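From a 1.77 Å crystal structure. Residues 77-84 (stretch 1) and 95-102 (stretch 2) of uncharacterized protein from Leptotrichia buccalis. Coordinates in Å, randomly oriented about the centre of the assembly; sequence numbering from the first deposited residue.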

ATOM      1  N   THR A  77      -2.891 -11.795   8.710  1.00 20.98           N
ATOM      2  CA  THR A  77      -4.175 -12.258   8.180  1.00 22.92           C
ATOM      3  C   THR A  77      -4.637 -11.440   6.981  1.00 22.53           C
ATOM      4  O   THR A  77      -4.043 -10.411   6.650  1.00 22.16           O
ATOM      5  CB  THR A  77      -5.282 -12.162   9.230  1.00 24.49           C
ATOM      6  OG1 THR A  77      -5.491 -10.782   9.548  1.00 24.32           O
ATOM      7  CG2 THR A  77      -4.901 -12.918  10.486  1.00 26.11           C
ATOM      8  N   LEU A  78      -5.712 -11.898   6.342  1.00 20.50           N
ATOM      9  CA  LEU A  78      -6.272 -11.200   5.194  1.00 22.03           C
ATOM     10  C   LEU A  78      -6.748  -9.804   5.568  1.00 19.44           C
ATOM     11  O   LEU A  78      -6.883  -8.940   4.705  1.00 20.39           O
ATOM     12  CB  LEU A  78      -7.436 -11.996   4.600  1.00 21.81           C
ATOM     13  CG  LEU A  78      -7.016 -13.347   4.009  1.00 23.15           C
ATOM     14  CD1 LEU A  78      -8.209 -13.992   3.357  1.00 23.45           C
ATOM     15  CD2 LEU A  78      -5.891 -13.162   3.009  1.00 24.20           C
ATOM     16  N   PHE A  79      -7.002  -9.575   6.851  1.00 21.34           N
ATOM     17  CA  PHE A  79      -7.522  -8.271   7.255  1.00 19.03           C
ATOM     18  C   PHE A  79      -6.576  -7.113   6.924  1.00 18.84           C
ATOM     19  O   PHE A  79      -7.027  -5.990   6.700  1.00 21.20           O
ATOM     20  CB  PHE A  79      -7.881  -8.259   8.742  1.00 20.08           C
ATOM     21  CG  PHE A  79      -9.092  -9.070   9.078  1.00 19.74           C
ATOM     22  CD1 PHE A  79     -10.356  -8.650   8.677  1.00 18.92           C
ATOM     23  CD2 PHE A  79      -8.975 -10.245   9.802  1.00 19.28           C
ATOM     24  CE1 PHE A  79     -11.486  -9.388   8.992  1.00 19.96           C
ATOM     25  CE2 PHE A  79     -10.097 -10.994  10.122  1.00 24.71           C
ATOM     26  CZ  PHE A  79     -11.362 -10.564   9.714  1.00 23.27           C
ATOM     27  N   PHE A  80      -5.268  -7.375   6.895  1.00 21.68           N
ATOM     28  CA  PHE A  80      -4.319  -6.281   6.713  1.00 20.83           C
ATOM     29  C   PHE A  80      -4.415  -5.650   5.329  1.00 23.67           C
ATOM     30  O   PHE A  80      -4.636  -4.448   5.219  1.00 21.69           O
ATOM     31  CB  PHE A  80      -2.884  -6.705   7.021  1.00 21.11           C
ATOM     32  CG  PHE A  80      -1.910  -5.542   7.090  1.00 21.60           C
ATOM     33  CD1 PHE A  80      -1.952  -4.643   8.151  1.00 26.17           C
ATOM     34  CD2 PHE A  80      -0.949  -5.359   6.095  1.00 24.53           C
ATOM     35  CE1 PHE A  80      -1.058  -3.579   8.219  1.00 26.07           C
ATOM     36  CE2 PHE A  80      -0.054  -4.302   6.158  1.00 28.18           C
ATOM     37  CZ  PHE A  80      -0.108  -3.409   7.218  1.00 26.30           C
ATOM     38  N   PRO A  81      -4.264  -6.456   4.262  1.00 22.32           N
ATOM     39  CA  PRO A  81      -4.396  -5.827   2.946  1.00 18.83           C
ATOM     40  C   PRO A  81      -5.806  -5.311   2.715  1.00 17.36           C
ATOM     41  O   PRO A  81      -5.969  -4.326   1.995  1.00 21.30           O
ATOM     42  CB  PRO A  81      -4.043  -6.961   1.962  1.00 19.54           C
ATOM     43  CG  PRO A  81      -4.169  -8.224   2.759  1.00 21.11           C
ATOM     44  CD  PRO A  81      -3.804  -7.853   4.165  1.00 23.35           C
ATOM     45  N   LEU A  82      -6.805  -5.958   3.312  1.00 17.13           N
ATOM     46  CA  LEU A  82      -8.186  -5.478   3.226  1.00 22.46           C
ATOM     47  C   LEU A  82      -8.281  -4.037   3.711  1.00 22.35           C
ATOM     48  O   LEU A  82      -8.801  -3.161   3.015  1.00 21.63           O
ATOM     49  CB  LEU A  82      -9.108  -6.340   4.085  1.00 23.63           C
ATOM     50  CG  LEU A  82     -10.547  -5.825   4.208  1.00 21.20           C
ATOM     51  CD1 LEU A  82     -11.245  -5.853   2.859  1.00 21.65           C
ATOM     52  CD2 LEU A  82     -11.312  -6.673   5.199  1.00 21.42           C
ATOM     53  N   PHE A  83      -7.772  -3.797   4.912  1.00 21.86           N
ATOM     54  CA  PHE A  83      -7.870  -2.465   5.516  1.00 18.10           C
ATOM     55  C   PHE A  83      -6.875  -1.448   4.943  1.00 21.92           C
ATOM     56  O   PHE A  83      -7.190  -0.257   4.839  1.00 23.53           O
ATOM     57  CB  PHE A  83      -7.779  -2.565   7.042  1.00 17.68           C
ATOM     58  CG  PHE A  83      -8.945  -3.280   7.659  1.00 20.88           C
ATOM     59  CD1 PHE A  83     -10.242  -2.945   7.289  1.00 18.88           C
ATOM     60  CD2 PHE A  83      -8.749  -4.303   8.584  1.00 17.69           C
ATOM     61  CE1 PHE A  83     -11.337  -3.608   7.844  1.00 17.81           C
ATOM     62  CE2 PHE A  83      -9.827  -4.973   9.143  1.00 18.56           C
ATOM     63  CZ  PHE A  83     -11.126  -4.625   8.773  1.00 20.04           C
ATOM     64  N   GLN A  84      -5.684  -1.906   4.567  1.00 25.01           N
ATOM     65  CA  GLN A  84      -4.719  -1.026   3.909  1.00 21.74           C
ATOM     66  C   GLN A  84      -5.262  -0.458   2.597  1.00 26.16           C
ATOM     67  O   GLN A  84      -5.066   0.716   2.299  1.00 27.09           O
ATOM     68  CB  GLN A  84      -3.403  -1.758   3.649  1.00 26.33           C
ATOM     69  CG  GLN A  84      -2.611  -2.025   4.900  1.00 21.31           C
ATOM     70  CD  GLN A  84      -2.329  -0.752   5.679  1.00 23.73           C
ATOM     71  OE1 GLN A  84      -2.829  -0.579   6.784  1.00 26.07           O
ATOM     72  NE2 GLN A  84      -1.521   0.143   5.104  1.00 23.43           N
ATOM     73  N   GLU A  95     -18.439  -5.255   3.800  1.00 28.20           N
ATOM     74  CA  GLU A  95     -18.978  -6.548   3.386  1.00 30.92           C
ATOM     75  C   GLU A  95     -17.931  -7.660   3.463  1.00 25.04           C
ATOM     76  O   GLU A  95     -18.199  -8.746   3.989  1.00 28.59           O
ATOM     77  CB  GLU A  95     -19.534  -6.448   1.964  1.00 41.88           C
ATOM     78  CG  GLU A  95     -21.011  -6.772   1.855  1.00 56.62           C
ATOM     79  CD  GLU A  95     -21.320  -8.199   2.255  1.00 65.44           C
ATOM     80  OE1 GLU A  95     -20.868  -9.122   1.547  1.00 69.77           O
ATOM     81  OE2 GLU A  95     -22.009  -8.396   3.277  1.00 71.53           O
ATOM     82  N   LEU A  96     -16.741  -7.396   2.928  1.00 26.23           N
ATOM     83  CA  LEU A  96     -15.659  -8.374   2.966  1.00 24.99           C
ATOM     84  C   LEU A  96     -15.211  -8.664   4.406  1.00 25.25           C
ATOM     85  O   LEU A  96     -14.947  -9.820   4.759  1.00 24.84           O
ATOM     86  CB  LEU A  96     -14.469  -7.920   2.109  1.00 23.67           C
ATOM     87  CG  LEU A  96     -14.684  -7.945   0.592  1.00 22.56           C
ATOM     88  CD1 LEU A  96     -13.489  -7.339  -0.150  1.00 22.46           C
ATOM     89  CD2 LEU A  96     -14.927  -9.362   0.126  1.00 24.87           C
ATOM     90  N   CYS A  97     -15.115  -7.626   5.234  1.00 24.20           N
ATOM     91  CA  CYS A  97     -14.802  -7.838   6.650  1.00 23.32           C
ATOM     92  C   CYS A  97     -15.849  -8.735   7.314  1.00 24.88           C
ATOM     93  O   CYS A  97     -15.507  -9.676   8.024  1.00 26.24           O
ATOM     94  CB  CYS A  97     -14.676  -6.510   7.411  1.00 27.64           C
ATOM     95  SG  CYS A  97     -14.287  -6.681   9.198  1.00 24.79           S
ATOM     96  N   LYS A  98     -17.129  -8.444   7.088  1.00 24.15           N
ATOM     97  CA  LYS A  98     -18.192  -9.269   7.646  1.00 26.84           C
ATOM     98  C   LYS A  98     -18.029 -10.741   7.255  1.00 24.38           C
ATOM     99  O   LYS A  98     -18.180 -11.641   8.081  1.00 26.47           O
ATOM    100  CB  LYS A  98     -19.561  -8.765   7.180  1.00 28.39           C
ATOM    101  CG  LYS A  98     -20.736  -9.612   7.636  1.00 35.51           C
ATOM    102  CD  LYS A  98     -22.052  -8.868   7.415  1.00 43.98           C
ATOM    103  CE  LYS A  98     -22.800  -9.385   6.207  1.00 52.43           C
ATOM    104  NZ  LYS A  98     -23.747 -10.483   6.573  1.00 54.97           N
ATOM    105  N   ILE A  99     -17.741 -10.980   5.985  1.00 23.90           N
ATOM    106  CA  ILE A  99     -17.631 -12.346   5.486  1.00 24.42           C
ATOM    107  C   ILE A  99     -16.405 -13.049   6.061  1.00 26.30           C
ATOM    108  O   ILE A  99     -16.469 -14.226   6.424  1.00 25.69           O
ATOM    109  CB  ILE A  99     -17.592 -12.367   3.951  1.00 28.19           C
ATOM    110  CG1 ILE A  99     -18.951 -11.931   3.396  1.00 28.40           C
ATOM    111  CG2 ILE A  99     -17.233 -13.753   3.438  1.00 33.68           C
ATOM    112  CD1 ILE A  99     -18.920 -11.679   1.911  1.00 39.59           C
ATOM    113  N   PHE A 100     -15.287 -12.334   6.146  1.00 26.75           N
ATOM    114  CA  PHE A 100     -14.081 -12.918   6.722  1.00 23.73           C
ATOM    115  C   PHE A 100     -14.328 -13.339   8.168  1.00 28.84           C
ATOM    116  O   PHE A 100     -13.874 -14.400   8.598  1.00 28.96           O
ATOM    117  CB  PHE A 100     -12.898 -11.951   6.672  1.00 19.71           C
ATOM    118  CG  PHE A 100     -12.368 -11.697   5.293  1.00 24.78           C
ATOM    119  CD1 PHE A 100     -12.778 -12.461   4.217  1.00 28.93           C
ATOM    120  CD2 PHE A 100     -11.439 -10.695   5.078  1.00 26.13           C
ATOM    121  CE1 PHE A 100     -12.274 -12.226   2.941  1.00 31.22           C
ATOM    122  CE2 PHE A 100     -10.931 -10.457   3.804  1.00 27.63           C
ATOM    123  CZ  PHE A 100     -11.357 -11.215   2.739  1.00 29.84           C
ATOM    124  N   LEU A 101     -15.029 -12.496   8.929  1.00 27.95           N
ATOM    125  CA  LEU A 101     -15.337 -12.816  10.316  1.00 27.72           C
ATOM    126  C   LEU A 101     -16.251 -14.032  10.416  1.00 29.81           C
ATOM    127  O   LEU A 101     -16.042 -14.907  11.255  1.00 30.88           O
ATOM    128  CB  LEU A 101     -15.969 -11.616  11.031  1.00 26.69           C
ATOM    129  CG  LEU A 101     -15.034 -10.430  11.270  1.00 24.79           C
ATOM    130  CD1 LEU A 101     -15.776  -9.240  11.896  1.00 26.01           C
ATOM    131  CD2 LEU A 101     -13.866 -10.835  12.156  1.00 28.68           C
ATOM    132  N   GLU A 102     -17.267 -14.082   9.560  1.00 30.49           N
ATOM    133  CA  GLU A 102     -18.215 -15.186   9.578  1.00 31.80           C
ATOM    134  C   GLU A 102     -17.525 -16.497   9.234  1.00 34.02           C
ATOM    135  O   GLU A 102     -17.918 -17.558   9.717  1.00 35.23           O
ATOM    136  CB  GLU A 102     -19.375 -14.921   8.613  1.00 34.71           C
ATOM    137  CG  GLU A 102     -20.276 -13.779   9.056  1.00 45.19           C
ATOM    138  CD  GLU A 102     -21.289 -13.374   8.003  1.00 54.01           C
ATOM    139  OE1 GLU A 102     -21.093 -13.724   6.818  1.00 53.88           O
ATOM    140  OE2 GLU A 102     -22.280 -12.699   8.365  1.00 58.60           O
TER

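The thiol of C97 touches two phenylalanine rings one helical turn apart: its SG lies 3.9 Å from F79 CE1 and 3.8 Å from F83 CZ. It meets F83 at the ring edge, near the ring plane, and approaches F79 obliquely; in both cases SG is 5.1 Å from the ring centroid. The helical parts of the two stretches run nearly antiparallel, at 169°, with axes 10.9 Å apart at closest approach. Side chains therefore fill the space between the backbones, which come nearest at F79 CA and C97 CA, 7.3 Å apart. No hydrogen bond crosses the contact; it is built from apolar and aromatic packing that buries 360 Å² in all.

F79 leaves its backbone sideways, but with chi1 in the m well its ring reaches the other helix, where CZ lies 3.7 Å from F100 CB and 3.5 Å from L101 CD2. F100, whose CA-to-CB bond points toward stretch 1, turns its ring edge to the face of F79, with centroids 5.9 Å apart and planes at 75°, so that the positive rim of one ring meets the electron-rich face of the other. L78 CD1 covers one face of the F100 ring, while L78 CB comes within 3.9 Å of F100 CE2. The CA-to-CB bond of L82 also points toward the partner, and the side chain spreads its two methyls: CD1 is 3.9 Å from L96 CB, and CD2 is 4.0 Å from both C97 CB and F100 CD2.

Polar side-chain bonds stay within each stretch. In the first, T77 OG1 accepts a weak capping bond from F79 N at 3.3 Å, giving that amide a partner where the turn leads into the helix. In the second, the CA-to-CB bond of K98 points away from stretch 1, and its NZ forms a salt bridge with E102 OE2 at 3.2 Å, one turn along.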